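Local coordinates for protein prephenate dehydratase:Amino acid-binding ACT (Brucella abortus, PDB 6VH5) that probably converts prephenate to phenylpyruvate, with loss of water and carbon dioxide, in phenylalanine biosynthesis, and binds phenylalanine at its ACT domain, at residues H106-V111 and A166-R171; P113-R117 and D180-E184; R214-T218 and D264-P269. All blocks are in the same frame, centred on the assembly; numbering follows the deposited sequence.

Contact 1: H106-V111 and A166-R171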
ATOM      1  N   HIS A 106       9.125 -16.567  -1.953  1.00 62.13           N
ATOM      2  CA  HIS A 106       8.753 -17.938  -2.285  1.00 59.94           C
ATOM      3  C   HIS A 106       7.977 -18.565  -1.136  1.00 61.82           C
ATOM      4  O   HIS A 106       8.221 -18.265   0.038  1.00 56.95           O
ATOM      5  CB  HIS A 106       9.985 -18.792  -2.614  1.00 59.73           C
ATOM      6  CG  HIS A 106      10.703 -18.359  -3.853  1.00 76.33           C
ATOM      7  ND1 HIS A 106      10.083 -18.275  -5.082  1.00 78.86           N
ATOM      8  CD2 HIS A 106      11.980 -17.948  -4.046  1.00 80.39           C
ATOM      9  CE1 HIS A 106      10.953 -17.851  -5.981  1.00 82.71           C
ATOM     10  NE2 HIS A 106      12.110 -17.642  -5.378  1.00 79.45           N
ATOM     11  N   PHE A 107       7.054 -19.461  -1.490  1.00 62.56           N
ATOM     12  CA  PHE A 107       6.238 -20.195  -0.534  1.00 61.22           C
ATOM     13  C   PHE A 107       6.607 -21.668  -0.535  1.00 69.42           C
ATOM     14  O   PHE A 107       6.775 -22.278  -1.597  1.00 74.21           O
ATOM     15  CB  PHE A 107       4.750 -20.074  -0.856  1.00 64.10           C
ATOM     16  CG  PHE A 107       4.141 -18.804  -0.401  1.00 62.64           C
ATOM     17  CD1 PHE A 107       3.923 -17.776  -1.291  1.00 60.80           C
ATOM     18  CD2 PHE A 107       3.799 -18.633   0.931  1.00 63.84           C
ATOM     19  CE1 PHE A 107       3.367 -16.596  -0.865  1.00 69.14           C
ATOM     20  CE2 PHE A 107       3.239 -17.456   1.366  1.00 71.67           C
ATOM     21  CZ  PHE A 107       3.029 -16.428   0.468  1.00 73.79           C
ATOM     22  N   GLN A 108       6.681 -22.245   0.662  1.00 71.00           N
ATOM     23  CA  GLN A 108       6.993 -23.654   0.842  1.00 70.65           C
ATOM     24  C   GLN A 108       5.811 -24.349   1.501  1.00 65.13           C
ATOM     25  O   GLN A 108       5.257 -23.841   2.481  1.00 60.54           O
ATOM     26  CB  GLN A 108       8.257 -23.829   1.692  1.00 74.55           C
ATOM     27  CG  GLN A 108       9.360 -22.819   1.381  1.00 77.00           C
ATOM     28  CD  GLN A 108       9.957 -23.008  -0.002  1.00 78.63           C
ATOM     29  OE1 GLN A 108       9.705 -24.013  -0.672  1.00 80.94           O
ATOM     30  NE2 GLN A 108      10.738 -22.028  -0.447  1.00 69.47           N
ATOM     31  N   LEU A 109       5.431 -25.505   0.959  1.00 60.70           N
ATOM     32  CA  LEU A 109       4.392 -26.340   1.553  1.00 57.51           C
ATOM     33  C   LEU A 109       5.056 -27.198   2.621  1.00 60.54           C
ATOM     34  O   LEU A 109       5.896 -28.051   2.317  1.00 65.16           O
ATOM     35  CB  LEU A 109       3.702 -27.189   0.483  1.00 60.35           C
ATOM     36  CG  LEU A 109       2.713 -28.282   0.912  1.00 60.54           C
ATOM     37  CD1 LEU A 109       1.450 -27.712   1.550  1.00 52.26           C
ATOM     38  CD2 LEU A 109       2.348 -29.132  -0.305  1.00 64.04           C
ATOM     39  N   MET A 110       4.706 -26.955   3.875  1.00 60.55           N
ATOM     40  CA  MET A 110       5.384 -27.598   4.985  1.00 62.42           C
ATOM     41  C   MET A 110       4.376 -28.337   5.850  1.00 59.33           C
ATOM     42  O   MET A 110       3.226 -27.915   5.997  1.00 60.82           O
ATOM     43  CB  MET A 110       6.162 -26.582   5.834  1.00 56.97           C
ATOM     44  CG  MET A 110       5.367 -25.366   6.207  1.00 57.47           C
ATOM     45  SD  MET A 110       6.399 -24.102   6.977  1.00 63.88           S
ATOM     46  CE  MET A 110       7.362 -23.517   5.574  1.00 60.74           C
ATOM     47  N   VAL A 111       4.835 -29.438   6.435  1.00 59.90           N
ATOM     48  CA  VAL A 111       3.998 -30.334   7.223  1.00 69.72           C
ATOM     49  C   VAL A 111       4.794 -30.822   8.427  1.00 70.44           C
ATOM     50  O   VAL A 111       5.997 -30.582   8.549  1.00 68.77           O
ATOM     51  CB  VAL A 111       3.494 -31.535   6.394  1.00 63.56           C
ATOM     52  CG1 VAL A 111       2.550 -31.068   5.287  1.00 56.78           C
ATOM     53  CG2 VAL A 111       4.676 -32.303   5.810  1.00 58.03           C
ATOM     54  N   ALA A 166      -1.382 -28.645   6.878  1.00 59.95           N
ATOM     55  CA  ALA A 166      -0.182 -28.159   6.217  1.00 70.35           C
ATOM     56  C   ALA A 166      -0.149 -26.629   6.230  1.00 62.44           C
ATOM     57  O   ALA A 166      -1.157 -25.961   6.477  1.00 63.29           O
ATOM     58  CB  ALA A 166      -0.112 -28.677   4.783  1.00 66.19           C
ATOM     59  N   ALA A 167       1.027 -26.068   5.985  1.00 58.13           N
ATOM     60  CA  ALA A 167       1.166 -24.615   5.933  1.00 62.99           C
ATOM     61  C   ALA A 167       1.915 -24.188   4.674  1.00 57.60           C
ATOM     62  O   ALA A 167       2.750 -24.930   4.149  1.00 60.11           O
ATOM     63  CB  ALA A 167       1.892 -24.060   7.174  1.00 57.29           C
ATOM     64  N   LEU A 168       1.610 -22.974   4.208  1.00 53.99           N
ATOM     65  CA  LEU A 168       2.358 -22.294   3.152  1.00 57.22           C
ATOM     66  C   LEU A 168       3.062 -21.110   3.797  1.00 58.96           C
ATOM     67  O   LEU A 168       2.403 -20.158   4.228  1.00 56.78           O
ATOM     68  CB  LEU A 168       1.432 -21.820   2.038  1.00 61.15           C
ATOM     69  CG  LEU A 168       0.645 -22.860   1.267  1.00 61.05           C
ATOM     70  CD1 LEU A 168      -0.419 -22.180   0.433  1.00 57.36           C
ATOM     71  CD2 LEU A 168       1.604 -23.633   0.392  1.00 64.75           C
ATOM     72  N   ALA A 169       4.390 -21.154   3.834  1.00 59.04           N
ATOM     73  CA  ALA A 169       5.161 -20.205   4.624  1.00 57.75           C
ATOM     74  C   ALA A 169       6.540 -20.056   4.005  1.00 60.66           C
ATOM     75  O   ALA A 169       6.954 -20.881   3.179  1.00 56.15           O
ATOM     76  CB  ALA A 169       5.260 -20.668   6.086  1.00 51.05           C
ATOM     77  N   PRO A 170       7.284 -19.011   4.385  1.00 56.63           N
ATOM     78  CA  PRO A 170       8.657 -18.861   3.890  1.00 60.34           C
ATOM     79  C   PRO A 170       9.551 -19.976   4.403  1.00 61.42           C
ATOM     80  O   PRO A 170       9.313 -20.561   5.460  1.00 63.36           O
ATOM     81  CB  PRO A 170       9.098 -17.502   4.456  1.00 59.69           C
ATOM     82  CG  PRO A 170       7.821 -16.758   4.715  1.00 52.79           C
ATOM     83  CD  PRO A 170       6.868 -17.842   5.177  1.00 55.67           C
ATOM     84  N   ARG A 171      10.622 -20.235   3.645  1.00 59.48           N
ATOM     85  CA  ARG A 171      11.530 -21.329   3.977  1.00 58.00           C
ATOM     86  C   ARG A 171      12.053 -21.213   5.407  1.00 59.81           C
ATOM     87  O   ARG A 171      12.230 -22.229   6.091  1.00 61.89           O
ATOM     88  CB  ARG A 171      12.690 -21.362   2.981  1.00 57.91           C
ATOM     89  CG  ARG A 171      13.809 -22.324   3.366  1.00 63.46           C
ATOM     90  CD  ARG A 171      14.913 -22.366   2.324  1.00 67.78           C
ATOM     91  NE  ARG A 171      14.365 -22.515   0.981  1.00 74.33           N
ATOM     92  CZ  ARG A 171      14.059 -23.681   0.414  1.00 76.28           C
ATOM     93  NH1 ARG A 171      13.563 -23.703  -0.815  1.00 77.06           N
ATOM     94  NH2 ARG A 171      14.231 -24.819   1.079  1.00 71.35           N
TER
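Met110 runs alongside the methyl groups of Ala167 and Ala169, its CG 3.8 Å from Ala167 CB and its terminal CE 3.6 Å from Ala169 CB. Its CG is wedged between the backbone N and the carbonyl carbon (chi1 48°), and the bend at chi3 turns the methyl over Ala169; helix 150-160 covers this face through Ala154 and Val157. On the other face of the sheet, Leu109 reaches Ala166 CB with CD1 at 3.7 Å, while its CB meets one methyl of Leu168. The Phe107 ring presents its edge to the backbone of 166-171, with Ala169 N in the ring plane.

Between these two layers run four antiparallel backbone hydrogen bonds, grouped as the pairs Gln108–Ala169 and Met110–Ala167. The bonds of the Met110–Ala167 pair are the straighter, with Met110 N donating to Ala167 O at 2.8 Å.

At the polar margin Gln108 CD lies over one face of the Arg171 guanidinium, the amide turned 52° from it. Gln108 NE2 and Arg171 NH1, 3.3 Å apart, are both donors, so this is contact without a hydrogen bond; Gln108 OE1 instead accepts from Asn185 N. Cohesion between these neighbouring interior strands of the mixed sheet therefore rests on backbone bonds and apolar packing, with polar side chains directed to partners elsewhere.

Contact 2: P113-R117 and D180-E184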
ATOM      1  N   PRO A 113       6.858 -33.385  10.758  1.00 66.41           N
ATOM      2  CA  PRO A 113       7.906 -34.315  10.306  1.00 65.18           C
ATOM      3  C   PRO A 113       7.357 -35.710  10.023  1.00 72.44           C
ATOM      4  O   PRO A 113       6.601 -36.277  10.818  1.00 79.39           O
ATOM      5  CB  PRO A 113       8.896 -34.320  11.476  1.00 67.33           C
ATOM      6  CG  PRO A 113       8.689 -32.980  12.148  1.00 63.58           C
ATOM      7  CD  PRO A 113       7.218 -32.703  12.017  1.00 62.27           C
ATOM      8  N   GLY A 114       7.747 -36.261   8.876  1.00 70.70           N
ATOM      9  CA  GLY A 114       7.328 -37.590   8.477  1.00 69.73           C
ATOM     10  C   GLY A 114       5.923 -37.703   7.923  1.00 64.54           C
ATOM     11  O   GLY A 114       5.520 -38.803   7.533  1.00 65.27           O
ATOM     12  N   VAL A 115       5.167 -36.610   7.870  1.00 65.84           N
ATOM     13  CA  VAL A 115       3.817 -36.647   7.328  1.00 66.55           C
ATOM     14  C   VAL A 115       3.880 -36.830   5.816  1.00 73.74           C
ATOM     15  O   VAL A 115       4.704 -36.209   5.129  1.00 68.67           O
ATOM     16  CB  VAL A 115       3.067 -35.360   7.716  1.00 66.09           C
ATOM     17  CG1 VAL A 115       1.843 -35.137   6.847  1.00 65.90           C
ATOM     18  CG2 VAL A 115       2.670 -35.414   9.182  1.00 67.24           C
ATOM     19  N   ARG A 116       3.027 -37.711   5.291  1.00 74.16           N
ATOM     20  CA  ARG A 116       2.988 -37.998   3.866  1.00 68.53           C
ATOM     21  C   ARG A 116       1.967 -37.098   3.172  1.00 70.72           C
ATOM     22  O   ARG A 116       1.039 -36.574   3.793  1.00 65.75           O
ATOM     23  CB  ARG A 116       2.652 -39.475   3.617  1.00 67.80           C
ATOM     24  N   ARG A 117       2.179 -36.889   1.866  1.00 68.37           N
ATOM     25  CA  ARG A 117       1.283 -36.037   1.090  1.00 67.78           C
ATOM     26  C   ARG A 117      -0.172 -36.485   1.216  1.00 71.73           C
ATOM     27  O   ARG A 117      -1.083 -35.648   1.205  1.00 69.70           O
ATOM     28  CB  ARG A 117       1.738 -36.011  -0.374  1.00 75.25           C
ATOM     29  CG  ARG A 117       0.809 -35.272  -1.335  1.00 75.79           C
ATOM     30  CD  ARG A 117       1.329 -35.302  -2.773  1.00 71.92           C
ATOM     31  NE  ARG A 117       2.553 -34.516  -2.905  1.00 76.79           N
ATOM     32  CZ  ARG A 117       2.581 -33.219  -3.212  1.00 76.58           C
ATOM     33  NH1 ARG A 117       3.741 -32.576  -3.305  1.00 66.85           N
ATOM     34  NH2 ARG A 117       1.447 -32.561  -3.429  1.00 76.54           N
ATOM     35  N   ASP A 180       8.729 -30.239   8.112  1.00 71.61           N
ATOM     36  CA  ASP A 180       9.188 -30.818   6.859  1.00 76.07           C
ATOM     37  C   ASP A 180       8.626 -30.030   5.689  1.00 70.91           C
ATOM     38  O   ASP A 180       7.441 -29.692   5.672  1.00 67.61           O
ATOM     39  CB  ASP A 180       8.730 -32.272   6.735  1.00 87.68           C
ATOM     40  CG  ASP A 180       9.698 -33.249   7.354  1.00 99.13           C
ATOM     41  OD1 ASP A 180      10.821 -32.823   7.700  1.00106.52           O
ATOM     42  OD2 ASP A 180       9.345 -34.444   7.462  1.00 96.20           O
ATOM     43  N   ILE A 181       9.471 -29.756   4.699  1.00 71.68           N
ATOM     44  CA  ILE A 181       9.025 -29.119   3.463  1.00 66.04           C
ATOM     45  C   ILE A 181       8.675 -30.231   2.485  1.00 66.69           C
ATOM     46  O   ILE A 181       9.554 -30.935   1.978  1.00 70.56           O
ATOM     47  CB  ILE A 181      10.080 -28.174   2.885  1.00 65.79           C
ATOM     48  CG1 ILE A 181      10.241 -26.969   3.811  1.00 63.67           C
ATOM     49  CG2 ILE A 181       9.684 -27.733   1.473  1.00 65.27           C
ATOM     50  CD1 ILE A 181      11.169 -25.915   3.301  1.00 54.66           C
ATOM     51  N   LEU A 182       7.376 -30.404   2.245  1.00 63.64           N
ATOM     52  CA  LEU A 182       6.910 -31.447   1.343  1.00 61.10           C
ATOM     53  C   LEU A 182       7.176 -31.073  -0.111  1.00 69.75           C
ATOM     54  O   LEU A 182       7.605 -31.917  -0.903  1.00 74.02           O
ATOM     55  CB  LEU A 182       5.425 -31.678   1.582  1.00 65.45           C
ATOM     56  CG  LEU A 182       4.731 -32.910   1.038  1.00 75.55           C
ATOM     57  CD1 LEU A 182       5.522 -34.179   1.342  1.00 81.60           C
ATOM     58  CD2 LEU A 182       3.365 -32.948   1.670  1.00 77.26           C
ATOM     59  N   GLU A 183       6.922 -29.814  -0.482  1.00 64.75           N
ATOM     60  CA  GLU A 183       7.173 -29.321  -1.829  1.00 77.69           C
ATOM     61  C   GLU A 183       7.733 -27.905  -1.754  1.00 78.28           C
ATOM     62  O   GLU A 183       7.370 -27.118  -0.875  1.00 76.15           O
ATOM     63  CB  GLU A 183       5.904 -29.359  -2.701  1.00 80.97           C
ATOM     64  CG  GLU A 183       6.178 -29.440  -4.195  1.00 87.86           C
ATOM     65  CD  GLU A 183       4.909 -29.480  -5.040  1.00 95.45           C
ATOM     66  OE1 GLU A 183       4.837 -28.757  -6.061  1.00 96.32           O
ATOM     67  OE2 GLU A 183       3.971 -30.219  -4.669  1.00 95.29           O
ATOM     68  N   GLU A 184       8.602 -27.585  -2.705  1.00 73.33           N
ATOM     69  CA  GLU A 184       9.349 -26.338  -2.707  1.00 72.25           C
ATOM     70  C   GLU A 184       8.754 -25.377  -3.720  1.00 64.86           C
ATOM     71  O   GLU A 184       8.282 -25.802  -4.773  1.00 62.83           O
ATOM     72  CB  GLU A 184      10.819 -26.584  -3.045  1.00 81.80           C
ATOM     73  CG  GLU A 184      11.661 -27.008  -1.859  1.00 95.83           C
ATOM     74  CD  GLU A 184      13.101 -27.287  -2.237  1.00106.28           C
ATOM     75  OE1 GLU A 184      13.427 -27.233  -3.443  1.00108.02           O
ATOM     76  OE2 GLU A 184      13.906 -27.565  -1.323  1.00110.55           O
TER
HETATM   77  O   HOH W   1       7.639 -35.108   5.345  1.00 73.30           O
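Arg117 offers the edge of its guanidinium to Glu183, whose OE2 lies near the guanidinium plane and takes a hydrogen bond from NH1 at 2.7 Å. This is a salt bridge, yet not the flat, two-pronged kind: the guanidinium and carboxylate planes stand 44° apart, and NH1 approaches OE2 on its anti side. Leu182 CG comes to the same guanidinium obliquely. A second nitrogen, NH2, is hydrogen-bonded to Asn140 OD1, so that two bonds in different directions limit rotation of the group. The arginine reaches this position through a chain that is straight as far as CD and then bends at chi3 (-68°).

The other flat group, the Asp180 carboxylate, is used through OD2. Gly114 N donates to this oxygen at 2.8 Å, from its anti side and 33° out of the carboxylate plane, and Pro113 CA packs close by. A water also donates to OD2, at 2.8 Å, and reaches across to Val115 O, bridging the loop to the strand.

Both acidic residues, Asp180 and Glu183, belong to strand 180-183, an outermost strand of its mixed sheet within the chain, while residues 113-117 lie in the loop leading from strand 108-111 to strand 122-125. A classic beta bulge interrupts the edge strand here: Leu182 and Glu183 together stand across from the single residue Leu109, and the strand changes direction at Leu182.

Between the two polar ends, Leu182 points toward the loop. Its CD2 touches Arg117 CA at 3.8 Å and CB at 4.0 Å. Ile120 lies against Leu182 and Val115 alike, while Trp142 packs against the Arg117 side chain.

Contact 3: R214-T218 and D264-P269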
ATOM      1  N   ARG A 214      27.186   1.849  -6.972  1.00 83.19           N
ATOM      2  CA  ARG A 214      25.765   2.171  -7.029  1.00 73.90           C
ATOM      3  C   ARG A 214      25.365   2.904  -5.752  1.00 71.59           C
ATOM      4  O   ARG A 214      25.577   2.399  -4.643  1.00 76.56           O
ATOM      5  CB  ARG A 214      24.931   0.906  -7.235  1.00 65.86           C
ATOM      6  N   ILE A 215      24.804   4.099  -5.912  1.00 49.88           N
ATOM      7  CA  ILE A 215      24.364   4.936  -4.806  1.00 42.33           C
ATOM      8  C   ILE A 215      22.954   5.427  -5.105  1.00 55.09           C
ATOM      9  O   ILE A 215      22.646   5.814  -6.238  1.00 46.65           O
ATOM     10  CB  ILE A 215      25.316   6.130  -4.595  1.00 59.52           C
ATOM     11  CG1 ILE A 215      26.756   5.645  -4.414  1.00 60.19           C
ATOM     12  CG2 ILE A 215      24.863   6.973  -3.416  1.00 56.66           C
ATOM     13  CD1 ILE A 215      27.012   4.984  -3.093  1.00 61.19           C
ATOM     14  N   VAL A 216      22.095   5.417  -4.089  1.00 54.37           N
ATOM     15  CA  VAL A 216      20.721   5.889  -4.222  1.00 49.14           C
ATOM     16  C   VAL A 216      20.518   7.060  -3.277  1.00 50.37           C
ATOM     17  O   VAL A 216      20.958   7.023  -2.123  1.00 58.56           O
ATOM     18  CB  VAL A 216      19.693   4.781  -3.927  1.00 45.28           C
ATOM     19  CG1 VAL A 216      18.276   5.327  -4.065  1.00 43.49           C
ATOM     20  CG2 VAL A 216      19.927   3.591  -4.849  1.00 40.20           C
ATOM     21  N   THR A 217      19.869   8.106  -3.770  1.00 48.87           N
ATOM     22  CA  THR A 217      19.447   9.220  -2.941  1.00 52.61           C
ATOM     23  C   THR A 217      17.932   9.293  -2.998  1.00 46.52           C
ATOM     24  O   THR A 217      17.348   9.302  -4.085  1.00 53.66           O
ATOM     25  CB  THR A 217      20.085  10.548  -3.383  1.00 57.11           C
ATOM     26  OG1 THR A 217      21.487  10.515  -3.091  1.00 60.98           O
ATOM     27  CG2 THR A 217      19.462  11.721  -2.628  1.00 50.28           C
ATOM     28  N   THR A 218      17.303   9.295  -1.831  1.00 43.76           N
ATOM     29  CA  THR A 218      15.857   9.369  -1.722  1.00 46.42           C
ATOM     30  C   THR A 218      15.505  10.703  -1.091  1.00 49.37           C
ATOM     31  O   THR A 218      16.139  11.110  -0.114  1.00 55.67           O
ATOM     32  CB  THR A 218      15.296   8.207  -0.886  1.00 51.90           C
ATOM     33  OG1 THR A 218      15.502   6.961  -1.571  1.00 51.77           O
ATOM     34  CG2 THR A 218      13.806   8.400  -0.634  1.00 49.86           C
ATOM     35  N   ASP A 264      13.414   8.489  -5.708  1.00 51.11           N
ATOM     36  CA  ASP A 264      14.746   7.904  -5.644  1.00 49.79           C
ATOM     37  C   ASP A 264      15.471   8.266  -6.938  1.00 52.33           C
ATOM     38  O   ASP A 264      14.887   8.151  -8.022  1.00 48.98           O
ATOM     39  CB  ASP A 264      14.704   6.369  -5.527  1.00 49.30           C
ATOM     40  CG  ASP A 264      14.006   5.853  -4.258  1.00 51.92           C
ATOM     41  OD1 ASP A 264      13.605   6.637  -3.365  1.00 49.86           O
ATOM     42  OD2 ASP A 264      13.867   4.613  -4.169  1.00 53.63           O
ATOM     43  N   ILE A 265      16.729   8.701  -6.834  1.00 44.00           N
ATOM     44  CA  ILE A 265      17.597   8.856  -7.997  1.00 48.64           C
ATOM     45  C   ILE A 265      18.849   8.019  -7.751  1.00 46.58           C
ATOM     46  O   ILE A 265      19.204   7.691  -6.611  1.00 42.36           O
ATOM     47  CB  ILE A 265      17.992  10.328  -8.306  1.00 45.51           C
ATOM     48  CG1 ILE A 265      18.729  10.937  -7.122  1.00 40.27           C
ATOM     49  CG2 ILE A 265      16.782  11.197  -8.673  1.00 35.92           C
ATOM     50  CD1 ILE A 265      19.119  12.356  -7.332  1.00 47.21           C
ATOM     51  N   GLU A 266      19.508   7.657  -8.843  1.00 40.11           N
ATOM     52  CA  GLU A 266      20.794   6.966  -8.805  1.00 41.57           C
ATOM     53  C   GLU A 266      21.879   8.030  -8.919  1.00 52.04           C
ATOM     54  O   GLU A 266      22.113   8.590  -9.991  1.00 60.45           O
ATOM     55  CB  GLU A 266      20.862   5.920  -9.913  1.00 44.93           C
ATOM     56  CG  GLU A 266      19.789   4.841  -9.727  1.00 49.83           C
ATOM     57  CD  GLU A 266      19.775   3.763 -10.801  1.00 61.17           C
ATOM     58  OE1 GLU A 266      20.058   4.058 -11.988  1.00 66.81           O
ATOM     59  OE2 GLU A 266      19.481   2.603 -10.441  1.00 69.22           O
ATOM     60  N   GLY A 267      22.500   8.342  -7.799  1.00 55.70           N
ATOM     61  CA  GLY A 267      23.492   9.387  -7.708  1.00 58.98           C
ATOM     62  C   GLY A 267      23.713   9.784  -6.267  1.00 65.16           C
ATOM     63  O   GLY A 267      22.917   9.482  -5.373  1.00 64.80           O
ATOM     64  N   HIS A 268      24.843  10.447  -6.040  1.00 61.84           N
ATOM     65  CA  HIS A 268      25.296  10.984  -4.773  1.00 62.12           C
ATOM     66  C   HIS A 268      25.241  12.509  -4.796  1.00 60.92           C
ATOM     67  O   HIS A 268      25.590  13.118  -5.812  1.00 57.29           O
ATOM     68  CB  HIS A 268      26.727  10.523  -4.484  1.00 64.56           C
ATOM     69  CG  HIS A 268      27.180  10.803  -3.088  1.00 66.41           C
ATOM     70  ND1 HIS A 268      27.495  12.070  -2.648  1.00 66.49           N
ATOM     71  CD2 HIS A 268      27.348   9.981  -2.026  1.00 63.41           C
ATOM     72  CE1 HIS A 268      27.854  12.013  -1.378  1.00 66.01           C
ATOM     73  NE2 HIS A 268      27.776  10.756  -0.980  1.00 64.39           N
ATOM     74  N   PRO A 269      24.799  13.152  -3.710  1.00 64.57           N
ATOM     75  CA  PRO A 269      24.622  14.619  -3.736  1.00 62.28           C
ATOM     76  C   PRO A 269      25.894  15.417  -4.007  1.00 62.48           C
ATOM     77  O   PRO A 269      25.798  16.595  -4.382  1.00 58.24           O
ATOM     78  CB  PRO A 269      24.068  14.929  -2.336  1.00 62.13           C
ATOM     79  CG  PRO A 269      23.429  13.658  -1.897  1.00 66.65           C
ATOM     80  CD  PRO A 269      24.289  12.559  -2.461  1.00 66.50           C
TER
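Ile215 meets the chain just beyond strand 258-266, where regular pairing is giving out: its carbonyl oxygen accepts from Gly267 N at 3.0 Å, but the donor sits 41° above the carbonyl plane and the N-H...O angle is only 135°. Its CG2 lies beside His268, 4.1 Å from CD2, the two side chains pointing the same way; the imidazole is held at both nitrogens, NE2 by Ala206 O and ND1 by Glu270 N.

Val216, on the face shared with Thr218 and Asp264, sets CG1 across Asp264 CB at 4.0 Å. Thr217 then forms the regular pair with Ile265, one bond each way, both nearly straight. Its hydroxyl adds a third link: OG1, anti to the carbonyl carbon (chi1 -69°), turns to Gly267 O and donates at 2.9 Å, binding the strand to the loop beyond the partner strand. Pro269 CD rests 3.5 Å from Thr217 OG1 and also lies over one face of the His268 ring, toward its rim.

Thr218 lies alongside Asp264, and its OG1 gives a short 2.6 Å bond to OD1, arriving from above the carboxylate plane. Tyr294 OH also bonds to this hydroxyl, while Asp264 OD2 forms a salt bridge with Arg195, which would probably favour the ionised carboxylate.

Strands 215-224 and 258-266 are the two central strands of the four-stranded antiparallel sheet of an ACT domain, the regulatory module that here binds phenylalanine.

Followed from the N terminus, the chain reaches strand 108-111 after several earlier strands and helices and runs into loop 113-117. Contact 1 closes when strand 165-169 returns beside strand 108-111, after an excursion rich in helix; contact 2 closes later, when strand 180-183 reaches the loop. Their segments alternate, so the two closures cross, and they also touch, with strand 108-111 lying between strands 165-169 and 180-183 in one mixed sheet of the dehydratase region. Contact 3 follows in series, joining the central strands of the ACT sheet. Its centre lies about 36 Å from that of contact 1 and about 45 Å from that of contact 2, on the opposite side of the chain's centre.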